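Local coordinates for protein SusD homolog (Bacteroides thetaiotaomicron, PDB 3EHN) that binds N-acetyllactosamine and, as a SusD-family outer-membrane lipoprotein, probably captures host-type glycans at the cell surface for uptake, at the NDG/GAL site. Numbering follows the deposited sequence.

The NDG/GAL site. Residues 50, 53, 73, 77, 87, 267, 269. With NDG (2-acetamido-2-deoxy-alpha-D-glucopyranose), chain B; GAL (beta-D-galactopyranose), chain C.
N-acetyllactosamine shows here how a SusD-type lipoprotein can take hold of a glycan by one sugar: the glucosamine unit NDG is largely buried, whereas the galactose GAL is mostly left uncovered by protein and is poorly ordered. Tyr267 supplies the platform. Its ring lies flat against the sugar, with C5 of NDG centred over the face at 3.6 Å from the centroid and the exocyclic C6 near the CD1 side. An alanine here would remove this aromatic face and would probably weaken the hold on the glucosamine ring, while also depriving Asn50 of its phenolic partner. At the reducing end, the anomeric hydroxyl O1 projects roughly in the plane of the sugar ring and is gripped from two directions. The indole NE1 of Trp73 donates to O1 at 2.8 Å, the acceptor lying 22° out of the ring plane, and O1 in turn donates to the syn lone pair of Glu269 OE2 at 2.5 Å. The N-acetyl group is read more loosely: Gln53, its CG anti to the backbone N (chi1 -161°) and its chain extended, reaches OE1 to N2 for a weak hydrogen bond of 3.2 Å, and the methyl C8 packs against Arg87 CZ at 3.6 Å. NDG O3 donates a hydrogen bond to the ring oxygen O5 of GAL at 2.7 Å, which probably helps set the turn of the galactose. Asn50 lines this O3 side while its ND2 donates to Tyr267 OH at 2.8 Å, steadying the platform. Further out, Gln53 NE2 weakly hydrogen-bonds Glu269 OE1 at 3.0 Å, and Asn77 ND2 sits above the rim of one Trp73 face. Helix 47-63 presents Asn50 and Gln53, helix 85-110 Arg87, 3-10 helix 73-75 Trp73, and the loop between helix 261-266 and strand 270-272 Tyr267 and Glu269.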
# COMPACT_ATOMS: atom_id res chain seq x y z
N ASN A 50 4.09 -15.71 4.46
CA ASN A 50 2.76 -15.97 5.02
C ASN A 50 2.21 -14.66 5.56
O ASN A 50 1.00 -14.44 5.57
CB ASN A 50 2.84 -17.00 6.15
CG ASN A 50 3.09 -18.40 5.64
OD1 ASN A 50 3.54 -19.28 6.38
ND2 ASN A 50 2.79 -18.64 4.37
N GLN A 53 1.44 -12.31 2.71
CA GLN A 53 0.25 -12.84 2.09
C GLN A 53 -1.00 -12.25 2.77
O GLN A 53 -1.96 -11.86 2.11
CB GLN A 53 0.29 -14.36 2.19
CG GLN A 53 -0.62 -15.06 1.23
CD GLN A 53 -0.45 -16.56 1.29
OE1 GLN A 53 -0.54 -17.17 2.37
NE2 GLN A 53 -0.22 -17.18 0.14
N TRP A 73 -9.65 -20.71 -0.60
CA TRP A 73 -9.47 -21.13 0.78
C TRP A 73 -10.76 -21.57 1.47
O TRP A 73 -10.87 -21.49 2.70
CB TRP A 73 -8.83 -20.01 1.59
CG TRP A 73 -7.40 -19.76 1.23
CD1 TRP A 73 -6.30 -20.35 1.77
CD2 TRP A 73 -6.92 -18.85 0.23
NE1 TRP A 73 -5.16 -19.87 1.17
CE2 TRP A 73 -5.50 -18.94 0.22
CE3 TRP A 73 -7.54 -17.96 -0.66
CZ2 TRP A 73 -4.70 -18.18 -0.64
CZ3 TRP A 73 -6.74 -17.20 -1.53
CH2 TRP A 73 -5.33 -17.32 -1.51
N ASN A 77 -10.95 -17.00 4.89
CA ASN A 77 -10.04 -15.96 5.35
C ASN A 77 -10.32 -14.65 4.65
O ASN A 77 -11.30 -14.51 3.91
CB ASN A 77 -8.58 -16.36 5.16
CG ASN A 77 -8.27 -16.83 3.76
OD1 ASN A 77 -8.93 -16.43 2.81
ND2 ASN A 77 -7.26 -17.67 3.64
N ARG A 87 -7.60 -14.86 11.70
CA ARG A 87 -6.98 -14.10 10.63
C ARG A 87 -6.88 -12.61 10.94
O ARG A 87 -5.96 -11.93 10.48
CB ARG A 87 -7.75 -14.33 9.34
CG ARG A 87 -7.68 -15.76 8.88
CD ARG A 87 -6.24 -16.18 8.65
NE ARG A 87 -5.67 -15.55 7.46
CZ ARG A 87 -4.45 -15.82 6.99
NH1 ARG A 87 -3.69 -16.71 7.61
NH2 ARG A 87 -4.01 -15.23 5.89
N TYR A 267 3.42 -21.86 -3.30
CA TYR A 267 2.00 -22.16 -3.16
C TYR A 267 1.22 -22.01 -4.46
O TYR A 267 0.07 -22.46 -4.56
CB TYR A 267 1.34 -21.25 -2.11
CG TYR A 267 2.14 -21.02 -0.86
CD1 TYR A 267 3.03 -21.98 -0.37
CD2 TYR A 267 1.95 -19.86 -0.10
CE1 TYR A 267 3.71 -21.78 0.83
CE2 TYR A 267 2.63 -19.66 1.10
CZ TYR A 267 3.50 -20.62 1.57
OH TYR A 267 4.14 -20.43 2.77
N GLU A 269 -0.30 -19.54 -5.64
CA GLU A 269 -1.59 -18.89 -5.37
C GLU A 269 -1.69 -17.43 -5.81
O GLU A 269 -2.79 -16.94 -6.07
CB GLU A 269 -1.90 -18.99 -3.88
CG GLU A 269 -1.71 -20.36 -3.27
CD GLU A 269 -2.16 -20.40 -1.82
OE1 GLU A 269 -1.68 -19.56 -1.02
OE2 GLU A 269 -3.00 -21.26 -1.48
C1 NDG B . -1.54 -21.36 1.77
C2 NDG B . -1.63 -20.99 3.25
C3 NDG B . -0.15 -20.95 3.73
C4 NDG B . 0.45 -22.34 3.60
C5 NDG B . 0.36 -22.83 2.09
C6 NDG B . 1.07 -24.20 1.88
C7 NDG B . -2.98 -19.12 4.24
C8 NDG B . -2.42 -18.46 5.51
O5 NDG B . -0.92 -22.64 1.46
O3 NDG B . 0.08 -20.54 5.08
O4 NDG B . 1.88 -22.55 4.02
O6 NDG B . 0.65 -24.69 0.60
O7 NDG B . -4.19 -19.31 4.13
N2 NDG B . -2.19 -19.76 3.38
O1 NDG B . -2.74 -21.35 1.02
C1 GAL C . 1.93 -23.18 5.30
C2 GAL C . 3.36 -23.73 5.45
C3 GAL C . 3.48 -24.43 6.81
C4 GAL C . 3.17 -23.40 7.94
C5 GAL C . 1.74 -22.85 7.71
C6 GAL C . 1.44 -21.83 8.80
O2 GAL C . 3.62 -24.67 4.39
O3 GAL C . 4.80 -24.95 6.97
O4 GAL C . 4.13 -22.32 7.91
O5 GAL C . 1.66 -22.22 6.38
O6 GAL C . 0.12 -21.28 8.65